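Long-range contacts in Fe-regulated protein B (Neisseria meningitidis, PDB 4AIP), which serves as a TonB-dependent transporter of the meningococcal outer membrane, taking up iron, probably in siderophore-bound form: residues D96-F106 / P718-P728; D122-I130 / N329-R337. All coordinates share one frame; numbering follows the deposited sequence.

Contact 1: residues D96-F106 / P718-P728; sequences DFGGGNGTSQF and PHSQRWTNTLP
In the plug domain, the glycine-rich turn that follows strand 95-97 packs against the loop between the last two barrel strands, 702-709 and 733-741, and Asp96 meets Ser720 across the two segments. Carboxylate oxygen Asp96 OD2 accepts from Ser720 OG, although the modelled 2.4 Å is shorter than such a bond normally is and the exact separation is doubtful; it also accepts, weakly, from Ser720 N at 2.9 Å. The carboxylate reaches the serine because CG stands anti to the backbone nitrogen of Asp96 (chi1 -169°). Ser720 OG is also hydrogen-bonded to Thr108 of the plug, and Ser720 itself is the centre of an inverse gamma turn.

Farther along, the side chain of Gln721 extends beyond CG and brings its amide to the glycines. Gly99 N donates to Gln721 OE1 at 3.0 Å with an N-H...O angle of 158°, approaching from above the carbonyl plane. This bond ties the plug, which in TonB-dependent receptors sits inside the barrel, to a barrel loop. The backbones come close at the two glycines: Gly98 CA lies 3.2 Å from Ser720 O, and Gly99 CA makes a C-H...O contact with Leu727 O at 3.6 Å. Pro718 lays CB against Phe97 O and CG near Gly99 N.

Van der Waals contacts complete the interface. Leu727 CD1 rests 3.5 Å from Gly99 O and 3.7 Å from Ser104 CB, the hydroxyl of Ser104 being hydrogen-bonded to the backbone carbonyl of Glu283 and to Arg279. Phe106 sets its CB 3.6 Å from Ser720 O, and its ring lies obliquely beside the Gln721 backbone.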
loop_
_atom_site.group_PDB
_atom_site.type_symbol
_atom_site.label_atom_id
_atom_site.label_comp_id
_atom_site.label_asym_id
_atom_site.label_seq_id
_atom_site.Cartn_x
_atom_site.Cartn_y
_atom_site.Cartn_z
ATOM N N ASP B 96 11.483 -30.564 -10.193
ATOM C CA ASP B 96 10.218 -30.452 -10.985
ATOM C C ASP B 96 9.232 -29.700 -10.158
ATOM O O ASP B 96 9.128 -29.926 -8.957
ATOM C CB ASP B 96 9.672 -31.860 -11.379
ATOM C CG ASP B 96 8.530 -31.811 -12.398
ATOM O OD1 ASP B 96 8.805 -31.494 -13.573
ATOM O OD2 ASP B 96 7.373 -32.144 -12.023
ATOM N N PHE B 97 8.523 -28.769 -10.796
ATOM C CA PHE B 97 7.586 -27.901 -10.088
ATOM C C PHE B 97 6.188 -28.123 -10.606
ATOM O O PHE B 97 5.987 -28.127 -11.788
ATOM C CB PHE B 97 7.912 -26.473 -10.385
ATOM C CG PHE B 97 9.190 -26.010 -9.818
ATOM C CD1 PHE B 97 10.397 -26.291 -10.486
ATOM C CD2 PHE B 97 9.199 -25.228 -8.639
ATOM C CE1 PHE B 97 11.613 -25.814 -9.977
ATOM C CE2 PHE B 97 10.388 -24.736 -8.117
ATOM C CZ PHE B 97 11.611 -25.037 -8.775
ATOM N N GLY B 98 5.202 -28.268 -9.736
ATOM C CA GLY B 98 3.849 -28.298 -10.254
ATOM C C GLY B 98 3.421 -27.004 -10.945
ATOM O O GLY B 98 4.109 -25.987 -10.936
ATOM N N GLY B 99 2.237 -27.039 -11.514
ATOM C CA GLY B 99 1.666 -25.874 -12.125
ATOM C C GLY B 99 0.970 -24.886 -11.185
ATOM O O GLY B 99 0.628 -25.235 -10.007
ATOM N N GLY B 100 0.717 -23.671 -11.725
ATOM C CA GLY B 100 0.060 -22.587 -10.995
ATOM C C GLY B 100 1.036 -21.546 -10.462
ATOM O O GLY B 100 2.274 -21.689 -10.587
ATOM N N ASN B 101 0.474 -20.475 -9.897
ATOM C CA ASN B 101 1.274 -19.378 -9.359
ATOM C C ASN B 101 1.499 -19.602 -7.864
ATOM O O ASN B 101 0.667 -20.248 -7.186
ATOM C CB ASN B 101 0.537 -18.069 -9.605
ATOM C CG ASN B 101 1.452 -16.892 -9.752
ATOM O OD1 ASN B 101 2.626 -16.959 -9.391
ATOM N ND2 ASN B 101 0.915 -15.762 -10.253
ATOM N N GLY B 102 2.625 -19.087 -7.359
ATOM C CA GLY B 102 2.920 -19.053 -5.899
ATOM C C GLY B 102 2.812 -20.398 -5.219
ATOM O O GLY B 102 3.334 -21.429 -5.723
ATOM N N THR B 103 2.087 -20.428 -4.109
ATOM C CA THR B 103 1.944 -21.691 -3.359
ATOM C C THR B 103 0.905 -22.684 -3.957
ATOM O O THR B 103 0.486 -23.612 -3.296
ATOM C CB THR B 103 1.674 -21.455 -1.902
ATOM O OG1 THR B 103 0.599 -20.502 -1.780
ATOM C CG2 THR B 103 2.916 -20.958 -1.189
ATOM N N SER B 104 0.540 -22.508 -5.219
ATOM C CA SER B 104 -0.104 -23.593 -5.955
ATOM C C SER B 104 0.929 -24.671 -6.263
ATOM O O SER B 104 0.596 -25.812 -6.509
ATOM C CB SER B 104 -0.613 -23.094 -7.294
ATOM O OG SER B 104 -1.709 -22.263 -7.151
ATOM N N GLN B 105 2.183 -24.241 -6.280
ATOM C CA GLN B 105 3.252 -25.044 -6.749
ATOM C C GLN B 105 3.783 -26.060 -5.716
ATOM O O GLN B 105 3.982 -25.745 -4.543
ATOM C CB GLN B 105 4.366 -24.137 -7.196
ATOM C CG GLN B 105 4.076 -23.427 -8.508
ATOM C CD GLN B 105 5.208 -22.435 -8.828
ATOM O OE1 GLN B 105 6.369 -22.720 -8.533
ATOM N NE2 GLN B 105 4.884 -21.296 -9.451
ATOM N N PHE B 106 3.996 -27.286 -6.169
ATOM C CA PHE B 106 4.774 -28.259 -5.400
ATOM C C PHE B 106 6.170 -28.430 -6.028
ATOM O O PHE B 106 6.316 -28.301 -7.269
ATOM C CB PHE B 106 4.059 -29.584 -5.417
ATOM C CG PHE B 106 2.707 -29.521 -4.831
ATOM C CD1 PHE B 106 2.556 -29.659 -3.461
ATOM C CD2 PHE B 106 1.574 -29.337 -5.647
ATOM C CE1 PHE B 106 1.297 -29.580 -2.866
ATOM C CE2 PHE B 106 0.311 -29.292 -5.076
ATOM C CZ PHE B 106 0.173 -29.387 -3.661
ATOM N N PRO B 718 2.302 -30.293 -15.610
ATOM C CA PRO B 718 3.553 -30.840 -15.065
ATOM C C PRO B 718 3.251 -32.001 -14.162
ATOM O O PRO B 718 2.123 -32.160 -13.680
ATOM C CB PRO B 718 4.123 -29.669 -14.210
ATOM C CG PRO B 718 3.494 -28.442 -14.798
ATOM C CD PRO B 718 2.073 -28.911 -15.140
ATOM N N HIS B 719 4.300 -32.762 -13.887
ATOM C CA HIS B 719 4.209 -34.000 -13.115
ATOM C C HIS B 719 4.169 -33.924 -11.577
ATOM O O HIS B 719 3.517 -34.766 -10.951
ATOM C CB HIS B 719 5.186 -35.046 -13.663
ATOM C CG HIS B 719 4.757 -35.566 -15.000
ATOM N ND1 HIS B 719 5.541 -36.391 -15.776
ATOM C CD2 HIS B 719 3.642 -35.312 -15.730
ATOM C CE1 HIS B 719 4.922 -36.631 -16.918
ATOM N NE2 HIS B 719 3.766 -35.996 -16.909
ATOM N N SER B 720 4.790 -32.927 -10.960
ATOM C CA SER B 720 4.759 -32.879 -9.492
ATOM C C SER B 720 3.530 -32.207 -8.992
ATOM O O SER B 720 3.552 -31.065 -8.618
ATOM C CB SER B 720 5.982 -32.165 -8.953
ATOM O OG SER B 720 7.123 -32.557 -9.677
ATOM N N GLN B 721 2.439 -32.922 -8.958
ATOM C CA GLN B 721 1.187 -32.367 -8.460
ATOM C C GLN B 721 0.299 -33.568 -8.611
ATOM O O GLN B 721 0.775 -34.590 -9.082
ATOM C CB GLN B 721 0.698 -31.198 -9.354
ATOM C CG GLN B 721 0.224 -31.613 -10.749
ATOM C CD GLN B 721 0.314 -30.542 -11.758
ATOM O OE1 GLN B 721 1.329 -29.894 -11.883
ATOM N NE2 GLN B 721 -0.751 -30.345 -12.506
ATOM N N ARG B 722 -0.975 -33.491 -8.238
ATOM C CA ARG B 722 -1.829 -34.631 -8.499
ATOM C C ARG B 722 -2.038 -34.781 -9.990
ATOM O O ARG B 722 -1.827 -33.846 -10.760
ATOM C CB ARG B 722 -3.152 -34.494 -7.796
ATOM C CG ARG B 722 -3.060 -33.956 -6.393
ATOM C CD ARG B 722 -4.452 -34.026 -5.840
ATOM N NE ARG B 722 -4.577 -33.436 -4.521
ATOM C CZ ARG B 722 -4.491 -34.117 -3.387
ATOM N NH1 ARG B 722 -4.247 -35.409 -3.392
ATOM N NH2 ARG B 722 -4.643 -33.494 -2.239
ATOM N N TRP B 723 -2.500 -35.957 -10.371
ATOM C CA TRP B 723 -2.495 -36.431 -11.750
ATOM C C TRP B 723 -3.806 -36.198 -12.490
ATOM O O TRP B 723 -3.870 -36.373 -13.727
ATOM C CB TRP B 723 -2.215 -37.921 -11.706
ATOM C CG TRP B 723 -3.438 -38.731 -11.438
ATOM C CD1 TRP B 723 -4.156 -38.842 -10.239
ATOM C CD2 TRP B 723 -4.101 -39.556 -12.386
ATOM N NE1 TRP B 723 -5.199 -39.720 -10.402
ATOM C CE2 TRP B 723 -5.203 -40.171 -11.707
ATOM C CE3 TRP B 723 -3.842 -39.885 -13.733
ATOM C CZ2 TRP B 723 -6.083 -41.055 -12.363
ATOM C CZ3 TRP B 723 -4.684 -40.759 -14.376
ATOM C CH2 TRP B 723 -5.812 -41.348 -13.693
ATOM N N THR B 724 -4.841 -35.829 -11.734
ATOM C CA THR B 724 -6.162 -35.497 -12.267
ATOM C C THR B 724 -5.923 -34.138 -12.929
ATOM O O THR B 724 -4.807 -33.656 -12.880
ATOM C CB THR B 724 -7.184 -35.472 -11.126
ATOM O OG1 THR B 724 -6.592 -34.814 -9.983
ATOM C CG2 THR B 724 -7.579 -36.924 -10.745
ATOM N N ASN B 725 -6.832 -33.491 -13.627
ATOM C CA ASN B 725 -6.205 -32.395 -14.424
ATOM C C ASN B 725 -6.167 -31.004 -13.770
ATOM O O ASN B 725 -6.945 -30.134 -14.112
ATOM C CB ASN B 725 -6.642 -32.372 -15.890
ATOM C CG ASN B 725 -5.986 -33.494 -16.735
ATOM O OD1 ASN B 725 -6.678 -34.186 -17.465
ATOM N ND2 ASN B 725 -4.658 -33.655 -16.640
ATOM N N THR B 726 -5.208 -30.818 -12.855
ATOM C CA THR B 726 -5.247 -29.730 -11.898
ATOM C C THR B 726 -4.866 -28.350 -12.436
ATOM O O THR B 726 -5.732 -27.514 -12.574
ATOM C CB THR B 726 -4.389 -30.007 -10.669
ATOM O OG1 THR B 726 -3.001 -29.906 -11.018
ATOM C CG2 THR B 726 -4.721 -31.330 -10.104
ATOM N N LEU B 727 -3.576 -28.095 -12.665
ATOM C CA LEU B 727 -3.149 -26.775 -13.106
ATOM C C LEU B 727 -2.104 -26.861 -14.196
ATOM O O LEU B 727 -1.005 -27.335 -13.964
ATOM C CB LEU B 727 -2.621 -25.912 -11.930
ATOM C CG LEU B 727 -3.586 -25.496 -10.827
ATOM C CD1 LEU B 727 -2.822 -24.820 -9.731
ATOM C CD2 LEU B 727 -4.619 -24.581 -11.358
ATOM N N PRO B 728 -2.436 -26.362 -15.388
ATOM C CA PRO B 728 -1.533 -26.571 -16.518
ATOM C C PRO B 728 -0.318 -25.672 -16.457
ATOM O O PRO B 728 -0.283 -24.717 -15.700
ATOM C CB PRO B 728 -2.406 -26.229 -17.751
ATOM C CG PRO B 728 -3.491 -25.374 -17.253
ATOM C CD PRO B 728 -3.639 -25.587 -15.747
#

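Contact 2: residues D122-I130 / N329-R337; sequences DNAYSDSQI and NAYVLEKER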
loop_
_atom_site.group_PDB
_atom_site.type_symbol
_atom_site.label_atom_id
_atom_site.label_comp_id
_atom_site.label_asym_id
_atom_site.label_seq_id
_atom_site.Cartn_x
_atom_site.Cartn_y
_atom_site.Cartn_z
ATOM N N ASP B 122 19.595 -18.306 3.535
ATOM C CA ASP B 122 20.551 -17.865 4.538
ATOM C C ASP B 122 20.607 -18.872 5.704
ATOM O O ASP B 122 20.735 -18.480 6.872
ATOM C CB ASP B 122 20.128 -16.499 5.060
ATOM C CG ASP B 122 20.128 -15.425 3.976
ATOM O OD1 ASP B 122 21.010 -15.469 3.086
ATOM O OD2 ASP B 122 19.266 -14.538 4.036
ATOM N N ASN B 123 20.461 -20.156 5.373
ATOM C CA ASN B 123 20.574 -21.221 6.353
ATOM C C ASN B 123 19.489 -21.150 7.456
ATOM O O ASN B 123 19.790 -21.347 8.635
ATOM C CB ASN B 123 21.975 -21.271 6.968
ATOM C CG ASN B 123 22.335 -22.670 7.476
ATOM O OD1 ASN B 123 21.687 -23.677 7.124
ATOM N ND2 ASN B 123 23.356 -22.732 8.343
ATOM N N ALA B 124 18.251 -20.854 7.043
ATOM C CA ALA B 124 17.062 -20.939 7.922
ATOM C C ALA B 124 15.933 -21.659 7.175
ATOM O O ALA B 124 15.682 -21.378 5.989
ATOM C CB ALA B 124 16.633 -19.526 8.293
ATOM N N TYR B 125 15.229 -22.583 7.828
ATOM C CA TYR B 125 14.247 -23.385 7.103
ATOM C C TYR B 125 13.265 -24.010 8.070
ATOM O O TYR B 125 13.644 -24.480 9.140
ATOM C CB TYR B 125 14.949 -24.450 6.258
ATOM C CG TYR B 125 16.063 -25.246 6.988
ATOM C CD1 TYR B 125 17.357 -24.703 7.164
ATOM C CD2 TYR B 125 15.840 -26.522 7.445
ATOM C CE1 TYR B 125 18.377 -25.413 7.766
ATOM C CE2 TYR B 125 16.856 -27.259 8.071
ATOM C CZ TYR B 125 18.125 -26.692 8.248
ATOM O OH TYR B 125 19.146 -27.410 8.886
ATOM N N SER B 126 11.991 -24.001 7.697
ATOM C CA SER B 126 10.961 -24.594 8.508
ATOM C C SER B 126 10.662 -25.938 7.843
ATOM O O SER B 126 11.085 -26.153 6.674
ATOM C CB SER B 126 9.712 -23.722 8.458
ATOM O OG SER B 126 8.616 -24.431 9.059
ATOM N N ASP B 127 9.976 -26.851 8.527
ATOM C CA ASP B 127 9.538 -28.067 7.780
ATOM C C ASP B 127 8.038 -28.231 7.934
ATOM O O ASP B 127 7.492 -29.274 7.575
ATOM C CB ASP B 127 10.306 -29.342 8.202
ATOM C CG ASP B 127 9.909 -29.843 9.618
ATOM O OD1 ASP B 127 9.089 -29.182 10.329
ATOM O OD2 ASP B 127 10.415 -30.935 9.993
ATOM N N SER B 128 7.394 -27.194 8.470
ATOM C CA SER B 128 5.981 -27.206 8.712
ATOM C C SER B 128 5.201 -26.798 7.462
ATOM O O SER B 128 5.789 -26.326 6.504
ATOM C CB SER B 128 5.691 -26.264 9.887
ATOM O OG SER B 128 6.152 -26.821 11.104
ATOM N N GLN B 129 3.876 -26.896 7.502
ATOM C CA GLN B 129 3.082 -26.389 6.394
ATOM C C GLN B 129 1.803 -25.722 6.870
ATOM O O GLN B 129 1.403 -25.857 8.035
ATOM C CB GLN B 129 2.790 -27.512 5.394
ATOM C CG GLN B 129 1.849 -28.562 5.956
ATOM C CD GLN B 129 1.624 -29.724 4.983
ATOM O OE1 GLN B 129 1.696 -29.564 3.767
ATOM N NE2 GLN B 129 1.330 -30.879 5.517
ATOM N N ILE B 130 1.163 -25.000 5.966
ATOM C CA ILE B 130 -0.035 -24.267 6.285
ATOM C C ILE B 130 -1.213 -25.154 6.043
ATOM O O ILE B 130 -2.069 -25.291 6.905
ATOM C CB ILE B 130 -0.156 -23.030 5.384
ATOM C CG1 ILE B 130 0.958 -22.061 5.732
ATOM C CG2 ILE B 130 -1.590 -22.420 5.458
ATOM C CD1 ILE B 130 1.092 -21.001 4.774
ATOM N N ASN B 329 24.694 -18.327 12.931
ATOM C CA ASN B 329 23.458 -17.916 12.285
ATOM C C ASN B 329 22.495 -18.024 13.510
ATOM O O ASN B 329 22.569 -18.993 14.269
ATOM C CB ASN B 329 23.142 -19.011 11.220
ATOM C CG ASN B 329 21.822 -18.875 10.596
ATOM O OD1 ASN B 329 21.362 -17.799 10.387
ATOM N ND2 ASN B 329 21.236 -19.948 10.206
ATOM N N ALA B 330 21.662 -17.016 13.734
ATOM C CA ALA B 330 20.509 -17.145 14.649
ATOM C C ALA B 330 19.429 -16.377 13.951
ATOM O O ALA B 330 19.673 -15.296 13.437
ATOM C CB ALA B 330 20.798 -16.533 16.027
ATOM N N TYR B 331 18.231 -16.917 13.897
ATOM C CA TYR B 331 17.248 -16.294 13.055
ATOM C C TYR B 331 15.894 -16.508 13.645
ATOM O O TYR B 331 15.728 -17.337 14.518
ATOM C CB TYR B 331 17.270 -16.952 11.663
ATOM C CG TYR B 331 16.938 -18.440 11.604
ATOM C CD1 TYR B 331 15.633 -18.867 11.473
ATOM C CD2 TYR B 331 17.952 -19.402 11.638
ATOM C CE1 TYR B 331 15.313 -20.224 11.414
ATOM C CE2 TYR B 331 17.656 -20.744 11.548
ATOM C CZ TYR B 331 16.337 -21.140 11.445
ATOM O OH TYR B 331 16.064 -22.453 11.348
ATOM N N VAL B 332 14.915 -15.800 13.100
ATOM C CA VAL B 332 13.493 -16.064 13.382
ATOM C C VAL B 332 12.717 -15.976 12.077
ATOM O O VAL B 332 12.749 -14.958 11.425
ATOM C CB VAL B 332 12.923 -15.092 14.458
ATOM C CG1 VAL B 332 13.265 -13.683 14.126
ATOM C CG2 VAL B 332 11.452 -15.205 14.626
ATOM N N LEU B 333 12.047 -17.069 11.708
ATOM C CA LEU B 333 11.392 -17.231 10.442
ATOM C C LEU B 333 9.926 -17.281 10.776
ATOM O O LEU B 333 9.513 -18.008 11.724
ATOM C CB LEU B 333 11.801 -18.575 9.875
ATOM C CG LEU B 333 12.000 -18.859 8.405
ATOM C CD1 LEU B 333 12.312 -20.332 8.292
ATOM C CD2 LEU B 333 10.786 -18.514 7.589
ATOM N N GLU B 334 9.152 -16.517 10.009
ATOM C CA GLU B 334 7.706 -16.452 10.188
ATOM C C GLU B 334 7.028 -16.827 8.940
ATOM O O GLU B 334 7.375 -16.313 7.854
ATOM C CB GLU B 334 7.230 -15.050 10.480
ATOM C CG GLU B 334 7.691 -14.524 11.788
ATOM C CD GLU B 334 6.850 -15.042 13.011
ATOM O OE1 GLU B 334 5.678 -15.538 12.820
ATOM O OE2 GLU B 334 7.391 -14.882 14.157
ATOM N N LYS B 335 6.044 -17.701 9.089
ATOM C CA LYS B 335 5.222 -18.046 7.983
ATOM C C LYS B 335 3.790 -17.706 8.304
ATOM O O LYS B 335 3.214 -18.137 9.332
ATOM C CB LYS B 335 5.359 -19.487 7.624
ATOM C CG LYS B 335 5.331 -19.551 6.119
ATOM C CD LYS B 335 5.842 -20.828 5.502
ATOM C CE LYS B 335 6.282 -21.681 6.663
ATOM N NZ LYS B 335 7.476 -22.497 6.677
ATOM N N GLU B 336 3.195 -16.924 7.431
ATOM C CA GLU B 336 1.836 -16.508 7.676
ATOM C C GLU B 336 0.864 -16.764 6.607
ATOM O O GLU B 336 1.199 -16.698 5.412
ATOM C CB GLU B 336 1.785 -15.045 7.919
ATOM C CG GLU B 336 1.884 -14.805 9.292
ATOM C CD GLU B 336 1.736 -13.336 9.619
ATOM O OE1 GLU B 336 0.558 -12.841 9.624
ATOM O OE2 GLU B 336 2.801 -12.715 9.885
ATOM N N ARG B 337 -0.345 -17.046 7.066
ATOM C CA ARG B 337 -1.488 -16.976 6.223
ATOM C C ARG B 337 -2.510 -16.017 6.827
ATOM O O ARG B 337 -2.941 -16.119 7.998
ATOM C CB ARG B 337 -2.081 -18.354 5.945
ATOM C CG ARG B 337 -3.315 -18.326 5.095
ATOM C CD ARG B 337 -4.056 -19.629 5.260
ATOM N NE ARG B 337 -5.204 -19.739 4.371
ATOM C CZ ARG B 337 -6.440 -19.411 4.714
ATOM N NH1 ARG B 337 -6.713 -18.967 5.949
ATOM N NH2 ARG B 337 -7.409 -19.565 3.842
#
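Ala124 and Tyr331 make the central apolar contact between the plug loop 122-130 and barrel strand 325-339. The methyl group Ala124 CB sits over the centre of one face of the Tyr331 ring in a CH-pi contact. With CG placed between the backbone nitrogen and carbonyl carbon (chi1 62°), the ring projects from the strand toward the loop, and Tyr331 OH comes within 3.6 Å of Tyr125 N. Leu333 continues the packing: its CD1 lies 3.7 Å from both Tyr125 N and Ser126 N, meeting loop backbone more than side chain. At the far end Ile130 turns CG2 to the aliphatic part of Arg337, 3.7 Å from CD. The extended arginine carries its guanidinium onward to a salt bridge with Asp342.

These residues, at positions 329, 331, 333, 335 and 337, face inward from a transmembrane strand of the TonB-dependent receptor barrel, and the irregular plug chain runs along them at 27° to the strand's course.

Polar groups meet here without any clear hydrogen bond across the interface. Lys335, bent at chi3 and chi4, has NZ modelled 3.3 Å from Ser126 OG, at an angle too poor for a bond, and the position of the lysine end is uncertain. That hydroxyl is used within the loop instead, where Ser128 N donates to Ser126 OG at 3.1 Å in a nearly straight hydrogen bond (167°) that makes an ST turn. On the outer side of the strand, Glu336 packs on Lys224 of the second subunit.

In the fold
Both contacts join the plug domain to the surrounding beta-barrel, at centres about 23 Å apart; their nearest atoms are about 6 Å apart and do not touch. Along the chain the two plug segments come first, 96-106 and then 122-130, followed by barrel strand 325-339 and finally the loop that precedes the closing strand 733-741. Contact 2 thus falls wholly within the chain span bracketed by contact 1. The first engages a loop near the end of the chain, the second the inner face of strand 325-339, so the plug meets the barrel at two separate places, a loop and the wall itself.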